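Local coordinates for neutral ceramidase (PDB 2ZWS), which hydrolyses the N-acyl bond of ceramides to give sphingosine and a free fatty acid, and also runs the reverse synthesis, at residues Q369-L377 with T451-E459; T389-M397 with G440-Y448. All coordinates share one frame; numbering follows the deposited sequence.

Interaction 1 of 2, residues Q369-L377 with T451-E459; sequences QCQAEKTIL and TREEYAAQE
Y455 reaches from helix 452-457 to the type II' turn Q371-K374. Its OH donates to the backbone O of Q371 at 2.6 Å, and the accepting oxygen lies at the ring edge. CG of Y455 stands anti to the backbone N (chi1 -177°), which carries the ring across to the turn. Q371 O also accepts from K374 N, the closing bond of the turn, so two donors hold it. The methyl of A372 packs against CE2 of Y455.

Beside the ring, E373 forms a salt bridge with R452. R452 NH2 donates to E373 OE2 at 2.8 Å, coming in from above the carboxylate plane, and the two flat groups are turned 50° apart. The bonds from NH1 are weak. The guanidinium also makes a cation-pi contact with W470.

Q458 follows the helix with positive phi. Its amide folds back over one face of the Y455 ring, and NE2 donates to Y455 O at 2.8 Å. Q458 OE1 lies 3.5 Å from K374 CG, and a water joins it to T375 N. K374 NZ bonds to Q371 OE1, and outside the contact to T465 O and A325 O.

T451 and E454 form a capping box at the start of the helix. That helix rests on helices 162-165 and 414-428. The turn links helix 365-370 to strand 376-378, which pairs with strand 326-327.

Interaction 2 of 2, residues T389-M397 with G440-Y448; sequences TPTVLPIQM and GYANAYASY. With ZN (zinc ion), chain B; FMT (formic acid), chain D.
N443 sets its CB 3.5 Å from CG of P394. Its side chain crosses that of Q396 at about a right angle, with the two amide planes 70° apart. Q396 is extended beyond CG, and its NE2 bonds to V91 O. A444 follows: A444 CB lies 3.6 Å from P394 CD and also near CD2 of L393. At Y445 the bond to CB points away from the strand, and OH bonds to E411 OE2. Y445 N donates to O1 of a bound formic acid at 2.9 Å, while Y445 O lies 3.5 Å from CG of P390. Y445 is inferred to bind substrate, and Q68 and S106, which also hold the formic acid, are inferred to do the same. A446 CB packs against both branches of L393, 3.7 Å from L393 CD1, and beside CG of P390. The loop leads into Y448, the start of strand 448-449, whose OH binds zinc at 2.2 Å. H97, H204 and E411 complete the protein ligands, and a water binds too.

The contact is buried, and largely apolar on the strand side. Strand 392-400 runs between strands 295-303 and 403-407. Helix 471-488 packs on L393, I395 and M397, while helix 68-81 touches P394, N443 and A444.

From the N terminus, the chain first meets 369-377, where helix 365-370 gives way to strand 376-378. It then runs through 389-397 into strand 392-400. After strand 403-407, helix 414-428 and strand 435-439 it comes back as the loop 440-448, and interaction 2 closes the inner loop. A few residues later 451-459 meets the turn at 369-377, and interaction 1 closes the outer loop. The two are therefore nested and do not cross. Their centres lie 20 Å apart. Interaction 2 ties the four-stranded sheet to the zinc-site loop, and interaction 1 joins the next helix to a turn farther from the chain's centre.

Interaction 1 of 2, residues Q369-L377 with T451-E459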
loop_
_atom_site.group_PDB
_atom_site.type_symbol
_atom_site.label_atom_id
_atom_site.label_comp_id
_atom_site.label_asym_id
_atom_site.label_seq_id
_atom_site.Cartn_x
_atom_site.Cartn_y
_atom_site.Cartn_z
ATOM N N GLN A 369 20.156 -24.770 -13.518
ATOM C CA GLN A 369 19.310 -25.696 -14.249
ATOM C C GLN A 369 17.841 -25.567 -13.890
ATOM O O GLN A 369 17.004 -25.506 -14.788
ATOM C CB GLN A 369 19.791 -27.139 -14.113
ATOM C CG GLN A 369 21.061 -27.413 -14.907
ATOM C CD GLN A 369 21.027 -26.832 -16.324
ATOM O OE1 GLN A 369 21.806 -25.929 -16.662
ATOM N NE2 GLN A 369 20.120 -27.344 -17.157
ATOM N N CYS A 370 17.518 -25.520 -12.600
ATOM C CA CYS A 370 16.083 -25.540 -12.400
ATOM C C CYS A 370 15.420 -24.127 -12.539
ATOM O O CYS A 370 14.226 -24.112 -12.795
ATOM C CB CYS A 370 15.595 -26.469 -11.227
ATOM S SG CYS A 370 15.847 -28.284 -11.368
ATOM N N GLN A 371 16.174 -23.023 -12.545
ATOM C CA GLN A 371 15.620 -21.701 -12.894
ATOM C C GLN A 371 15.222 -21.554 -14.378
ATOM O O GLN A 371 14.644 -20.540 -14.778
ATOM C CB GLN A 371 16.589 -20.586 -12.483
ATOM C CG GLN A 371 16.708 -20.376 -10.973
ATOM C CD GLN A 371 15.511 -19.626 -10.390
ATOM O OE1 GLN A 371 14.687 -19.087 -11.133
ATOM N NE2 GLN A 371 15.415 -19.591 -9.051
ATOM N N ALA A 372 15.556 -22.574 -15.185
ATOM C CA ALA A 372 15.028 -22.734 -16.554
ATOM C C ALA A 372 15.442 -21.573 -17.449
ATOM O O ALA A 372 16.641 -21.292 -17.564
ATOM C CB ALA A 372 13.487 -22.958 -16.536
ATOM N N GLU A 373 14.499 -20.867 -18.055
ATOM C CA GLU A 373 14.882 -19.828 -19.018
ATOM C C GLU A 373 15.478 -18.554 -18.426
ATOM O O GLU A 373 15.954 -17.684 -19.145
ATOM C CB GLU A 373 13.807 -19.551 -20.081
ATOM C CG GLU A 373 12.374 -19.656 -19.688
ATOM C CD GLU A 373 11.887 -21.077 -19.410
ATOM O OE1 GLU A 373 11.830 -21.959 -20.309
ATOM O OE2 GLU A 373 11.524 -21.292 -18.256
ATOM N N LYS A 374 15.467 -18.444 -17.103
ATOM C CA LYS A 374 16.078 -17.299 -16.462
ATOM C C LYS A 374 17.598 -17.262 -16.646
ATOM O O LYS A 374 18.264 -18.296 -16.559
ATOM C CB LYS A 374 15.758 -17.350 -14.959
ATOM C CG LYS A 374 16.213 -16.100 -14.165
ATOM C CD LYS A 374 15.834 -16.201 -12.671
ATOM C CE LYS A 374 14.350 -15.917 -12.469
ATOM N NZ LYS A 374 13.964 -16.377 -11.099
ATOM N N THR A 375 18.129 -16.068 -16.922
ATOM C CA THR A 375 19.570 -15.877 -16.814
ATOM C C THR A 375 19.822 -15.131 -15.513
ATOM O O THR A 375 19.435 -13.968 -15.315
ATOM C CB THR A 375 20.237 -15.233 -18.049
ATOM O OG1 THR A 375 19.941 -13.840 -18.118
ATOM C CG2 THR A 375 19.776 -15.924 -19.327
ATOM N N ILE A 376 20.424 -15.856 -14.587
ATOM C CA ILE A 376 20.545 -15.362 -13.221
ATOM C C ILE A 376 21.454 -14.138 -13.136
ATOM O O ILE A 376 22.599 -14.168 -13.605
ATOM C CB ILE A 376 21.021 -16.478 -12.272
ATOM C CG1 ILE A 376 19.955 -17.581 -12.193
ATOM C CG2 ILE A 376 21.367 -15.899 -10.909
ATOM C CD1 ILE A 376 20.395 -18.851 -11.498
ATOM N N LEU A 377 20.917 -13.065 -12.551
ATOM C CA LEU A 377 21.679 -11.874 -12.229
ATOM C C LEU A 377 22.168 -11.914 -10.781
ATOM O O LEU A 377 23.327 -11.571 -10.486
ATOM C CB LEU A 377 20.827 -10.621 -12.462
ATOM C CG LEU A 377 21.429 -9.267 -12.057
ATOM C CD1 LEU A 377 22.649 -8.919 -12.909
ATOM C CD2 LEU A 377 20.382 -8.177 -12.158
ATOM N N THR A 451 2.906 -16.955 -14.923
ATOM C CA THR A 451 2.565 -18.340 -15.256
ATOM C C THR A 451 3.814 -19.010 -15.845
ATOM O O THR A 451 4.752 -18.331 -16.237
ATOM C CB THR A 451 1.457 -18.417 -16.302
ATOM O OG1 THR A 451 1.904 -17.729 -17.470
ATOM C CG2 THR A 451 0.149 -17.769 -15.799
ATOM N N ARG A 452 3.786 -20.335 -15.966
ATOM C CA ARG A 452 4.892 -21.067 -16.623
ATOM C C ARG A 452 5.242 -20.485 -18.009
ATOM O O ARG A 452 6.428 -20.281 -18.344
ATOM C CB ARG A 452 4.550 -22.569 -16.738
ATOM C CG ARG A 452 5.608 -23.419 -17.464
ATOM C CD ARG A 452 6.872 -23.512 -16.651
ATOM N NE ARG A 452 8.043 -24.085 -17.330
ATOM C CZ ARG A 452 8.968 -23.371 -17.965
ATOM N NH1 ARG A 452 10.013 -23.979 -18.510
ATOM N NH2 ARG A 452 8.857 -22.049 -18.064
ATOM N N GLU A 453 4.204 -20.176 -18.771
ATOM C CA GLU A 453 4.378 -19.657 -20.147
ATOM C C GLU A 453 4.956 -18.241 -20.135
ATOM O O GLU A 453 5.916 -17.937 -20.849
ATOM C CB GLU A 453 3.056 -19.707 -20.912
ATOM C CG GLU A 453 2.461 -21.124 -21.036
ATOM C CD GLU A 453 1.499 -21.547 -19.907
ATOM O OE1 GLU A 453 1.518 -20.987 -18.771
ATOM O OE2 GLU A 453 0.694 -22.483 -20.164
ATOM N N GLU A 454 4.413 -17.378 -19.278
ATOM C CA GLU A 454 4.982 -16.044 -19.121
ATOM C C GLU A 454 6.432 -16.102 -18.663
ATOM O O GLU A 454 7.269 -15.322 -19.129
ATOM C CB GLU A 454 4.182 -15.234 -18.097
ATOM C CG GLU A 454 2.827 -14.786 -18.591
ATOM C CD GLU A 454 1.861 -14.485 -17.474
ATOM O OE1 GLU A 454 2.268 -14.523 -16.292
ATOM O OE2 GLU A 454 0.683 -14.220 -17.778
ATOM N N TYR A 455 6.714 -16.981 -17.698
ATOM C CA TYR A 455 8.056 -17.100 -17.146
ATOM C C TYR A 455 9.063 -17.331 -18.251
ATOM O O TYR A 455 10.142 -16.725 -18.233
ATOM C CB TYR A 455 8.119 -18.249 -16.147
ATOM C CG TYR A 455 9.450 -18.410 -15.469
ATOM C CD1 TYR A 455 9.690 -17.821 -14.216
ATOM C CD2 TYR A 455 10.469 -19.189 -16.052
ATOM C CE1 TYR A 455 10.904 -17.974 -13.571
ATOM C CE2 TYR A 455 11.703 -19.353 -15.415
ATOM C CZ TYR A 455 11.903 -18.739 -14.155
ATOM O OH TYR A 455 13.099 -18.889 -13.507
ATOM N N ALA A 456 8.698 -18.186 -19.219
ATOM C CA ALA A 456 9.632 -18.556 -20.301
ATOM C C ALA A 456 10.076 -17.353 -21.126
ATOM O O ALA A 456 11.207 -17.325 -21.626
ATOM C CB ALA A 456 9.035 -19.633 -21.206
ATOM N N ALA A 457 9.202 -16.359 -21.250
ATOM C CA ALA A 457 9.511 -15.150 -22.010
ATOM C C ALA A 457 10.529 -14.251 -21.314
ATOM O O ALA A 457 11.231 -13.488 -21.966
ATOM C CB ALA A 457 8.242 -14.387 -22.336
ATOM N N GLN A 458 10.578 -14.326 -19.983
ATOM C CA GLN A 458 11.536 -13.545 -19.174
ATOM C C GLN A 458 11.513 -12.045 -19.436
ATOM O O GLN A 458 12.558 -11.404 -19.528
ATOM C CB GLN A 458 12.971 -14.115 -19.252
ATOM C CG GLN A 458 13.156 -15.424 -18.512
ATOM C CD GLN A 458 13.096 -15.264 -17.001
ATOM O OE1 GLN A 458 13.929 -14.587 -16.410
ATOM N NE2 GLN A 458 12.132 -15.917 -16.378
ATOM N N GLU A 459 10.312 -11.484 -19.538
ATOM C CA GLU A 459 10.158 -10.036 -19.431
ATOM C C GLU A 459 10.305 -9.717 -17.932
ATOM O O GLU A 459 10.589 -10.620 -17.155
ATOM C CB GLU A 459 8.811 -9.592 -19.995
ATOM C CG GLU A 459 8.732 -9.745 -21.524
ATOM C CD GLU A 459 7.531 -9.035 -22.094
ATOM O OE1 GLU A 459 6.388 -9.524 -21.896
ATOM O OE2 GLU A 459 7.716 -7.969 -22.735
HETATM O O HOH W 1 16.192 -13.698 -17.162
#

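Interaction 2 of 2, residues T389-M397 with G440-Y448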
loop_
_atom_site.group_PDB
_atom_site.type_symbol
_atom_site.label_atom_id
_atom_site.label_comp_id
_atom_site.label_asym_id
_atom_site.label_seq_id
_atom_site.Cartn_x
_atom_site.Cartn_y
_atom_site.Cartn_z
ATOM N N THR A 389 16.109 -12.479 0.089
ATOM C CA THR A 389 14.694 -12.575 -0.219
ATOM C C THR A 389 14.061 -13.610 0.714
ATOM O O THR A 389 14.754 -14.459 1.251
ATOM C CB THR A 389 14.473 -12.983 -1.697
ATOM O OG1 THR A 389 15.398 -14.028 -2.063
ATOM C CG2 THR A 389 14.648 -11.791 -2.624
ATOM N N PRO A 390 12.735 -13.513 0.955
ATOM C CA PRO A 390 12.092 -14.476 1.876
ATOM C C PRO A 390 12.061 -15.924 1.408
ATOM O O PRO A 390 12.149 -16.201 0.213
ATOM C CB PRO A 390 10.649 -13.953 2.012
ATOM C CG PRO A 390 10.457 -12.976 0.909
ATOM C CD PRO A 390 11.796 -12.476 0.465
ATOM N N THR A 391 11.904 -16.826 2.370
ATOM C CA THR A 391 11.814 -18.259 2.127
ATOM C C THR A 391 10.568 -18.891 2.732
ATOM O O THR A 391 10.162 -19.960 2.303
ATOM C CB THR A 391 13.050 -18.982 2.678
ATOM O OG1 THR A 391 13.124 -18.805 4.095
ATOM C CG2 THR A 391 14.337 -18.429 2.015
ATOM N N VAL A 392 9.988 -18.244 3.752
ATOM C CA VAL A 392 8.820 -18.801 4.446
ATOM C C VAL A 392 7.717 -17.782 4.243
ATOM O O VAL A 392 7.870 -16.629 4.652
ATOM C CB VAL A 392 9.092 -19.027 5.959
ATOM C CG1 VAL A 392 7.784 -19.395 6.706
ATOM C CG2 VAL A 392 10.217 -20.061 6.162
ATOM N N LEU A 393 6.644 -18.193 3.581
ATOM C CA LEU A 393 5.649 -17.225 3.103
ATOM C C LEU A 393 4.240 -17.550 3.586
ATOM O O LEU A 393 3.879 -18.723 3.698
ATOM C CB LEU A 393 5.675 -17.154 1.566
ATOM C CG LEU A 393 6.976 -16.565 0.978
ATOM C CD1 LEU A 393 6.953 -16.748 -0.493
ATOM C CD2 LEU A 393 7.089 -15.089 1.343
ATOM N N PRO A 394 3.451 -16.507 3.906
ATOM C CA PRO A 394 2.104 -16.714 4.408
ATOM C C PRO A 394 1.129 -16.969 3.260
ATOM O O PRO A 394 1.172 -16.270 2.223
ATOM C CB PRO A 394 1.778 -15.369 5.074
ATOM C CG PRO A 394 2.517 -14.339 4.231
ATOM C CD PRO A 394 3.800 -15.073 3.787
ATOM N N ILE A 395 0.258 -17.959 3.474
ATOM C CA ILE A 395 -0.851 -18.229 2.575
ATOM C C ILE A 395 -2.105 -18.136 3.462
ATOM O O ILE A 395 -2.144 -18.732 4.551
ATOM C CB ILE A 395 -0.741 -19.655 1.972
ATOM C CG1 ILE A 395 0.571 -19.858 1.153
ATOM C CG2 ILE A 395 -2.000 -20.000 1.162
ATOM C CD1 ILE A 395 0.685 -18.909 -0.014
ATOM N N GLN A 396 -3.127 -17.403 3.015
ATOM C CA GLN A 396 -4.281 -17.133 3.846
ATOM C C GLN A 396 -5.526 -17.031 2.988
ATOM O O GLN A 396 -5.479 -16.511 1.853
ATOM C CB GLN A 396 -4.061 -15.802 4.567
ATOM C CG GLN A 396 -5.138 -15.508 5.623
ATOM C CD GLN A 396 -4.846 -14.220 6.340
ATOM O OE1 GLN A 396 -4.574 -13.218 5.692
ATOM N NE2 GLN A 396 -4.875 -14.239 7.689
ATOM N N MET A 397 -6.644 -17.481 3.562
ATOM C CA MET A 397 -7.959 -17.323 2.944
ATOM C C MET A 397 -8.983 -17.005 4.012
ATOM O O MET A 397 -8.964 -17.604 5.098
ATOM C CB MET A 397 -8.413 -18.592 2.219
ATOM C CG MET A 397 -7.584 -18.992 1.019
ATOM S SD MET A 397 -8.102 -20.540 0.246
ATOM C CE MET A 397 -9.814 -20.164 -0.151
ATOM N N GLY A 440 -3.570 -9.815 -4.001
ATOM C CA GLY A 440 -2.092 -9.847 -3.987
ATOM C C GLY A 440 -1.566 -8.813 -2.996
ATOM O O GLY A 440 -2.350 -8.056 -2.396
ATOM N N TYR A 441 -0.247 -8.763 -2.828
ATOM C CA TYR A 441 0.398 -7.794 -1.925
ATOM C C TYR A 441 -0.087 -7.947 -0.479
ATOM O O TYR A 441 -0.199 -6.955 0.245
ATOM C CB TYR A 441 0.158 -6.344 -2.369
ATOM C CG TYR A 441 0.454 -6.102 -3.831
ATOM C CD1 TYR A 441 1.738 -5.757 -4.249
ATOM C CD2 TYR A 441 -0.545 -6.248 -4.801
ATOM C CE1 TYR A 441 2.025 -5.539 -5.621
ATOM C CE2 TYR A 441 -0.285 -6.047 -6.158
ATOM C CZ TYR A 441 1.004 -5.705 -6.562
ATOM O OH TYR A 441 1.218 -5.527 -7.897
ATOM N N ALA A 442 -0.351 -9.181 -0.052
ATOM C CA ALA A 442 -0.865 -9.407 1.320
ATOM C C ALA A 442 0.112 -10.185 2.210
ATOM O O ALA A 442 0.671 -11.220 1.782
ATOM C CB ALA A 442 -2.213 -10.138 1.286
ATOM N N ASN A 443 0.310 -9.679 3.437
ATOM C CA ASN A 443 1.010 -10.360 4.527
ATOM C C ASN A 443 2.530 -10.510 4.412
ATOM O O ASN A 443 3.198 -10.619 5.445
ATOM C CB ASN A 443 0.371 -11.712 4.873
ATOM C CG ASN A 443 -1.091 -11.597 5.291
ATOM O OD1 ASN A 443 -1.904 -12.486 4.956
ATOM N ND2 ASN A 443 -1.422 -10.573 6.055
ATOM N N ALA A 444 3.068 -10.535 3.193
ATOM C CA ALA A 444 4.525 -10.480 2.966
ATOM C C ALA A 444 4.721 -10.011 1.546
ATOM O O ALA A 444 3.736 -9.778 0.827
ATOM C CB ALA A 444 5.180 -11.838 3.192
ATOM N N TYR A 445 5.975 -9.885 1.132
ATOM C CA TYR A 445 6.241 -9.532 -0.259
ATOM C C TYR A 445 7.371 -10.368 -0.795
ATOM O O TYR A 445 8.478 -10.336 -0.273
ATOM C CB TYR A 445 6.580 -8.048 -0.359
ATOM C CG TYR A 445 6.811 -7.628 -1.778
ATOM C CD1 TYR A 445 5.741 -7.369 -2.648
ATOM C CD2 TYR A 445 8.110 -7.532 -2.271
ATOM C CE1 TYR A 445 5.985 -7.013 -3.997
ATOM C CE2 TYR A 445 8.356 -7.148 -3.576
ATOM C CZ TYR A 445 7.298 -6.905 -4.447
ATOM O OH TYR A 445 7.541 -6.542 -5.741
ATOM N N ALA A 446 7.083 -11.120 -1.857
ATOM C CA ALA A 446 8.089 -12.012 -2.452
ATOM C C ALA A 446 8.091 -11.802 -3.969
ATOM O O ALA A 446 8.060 -12.764 -4.748
ATOM C CB ALA A 446 7.785 -13.460 -2.067
ATOM N N SER A 447 8.171 -10.538 -4.371
ATOM C CA SER A 447 8.342 -10.147 -5.765
ATOM C C SER A 447 7.202 -10.614 -6.676
ATOM O O SER A 447 6.070 -10.493 -6.320
ATOM C CB SER A 447 9.751 -10.558 -6.243
ATOM O OG SER A 447 10.721 -9.830 -5.499
ATOM N N TYR A 448 7.502 -11.172 -7.851
ATOM C CA TYR A 448 6.478 -11.382 -8.891
ATOM C C TYR A 448 6.110 -12.847 -9.114
ATOM O O TYR A 448 6.902 -13.750 -8.825
ATOM C CB TYR A 448 6.887 -10.703 -10.220
ATOM C CG TYR A 448 6.798 -9.187 -10.176
ATOM C CD1 TYR A 448 7.786 -8.413 -9.570
ATOM C CD2 TYR A 448 5.723 -8.525 -10.757
ATOM C CE1 TYR A 448 7.677 -6.988 -9.502
ATOM C CE2 TYR A 448 5.612 -7.142 -10.746
ATOM C CZ TYR A 448 6.576 -6.350 -10.104
ATOM O OH TYR A 448 6.411 -4.957 -10.073
HETATM ZN ZN ZN B . 4.942 -3.920 -8.853
HETATM C C FMT D . 9.255 -9.401 2.810
HETATM O O1 FMT D . 8.073 -9.745 3.061
HETATM O O2 FMT D . 9.999 -8.812 3.625
HETATM O O HOH W 2 6.463 -2.458 -8.705
#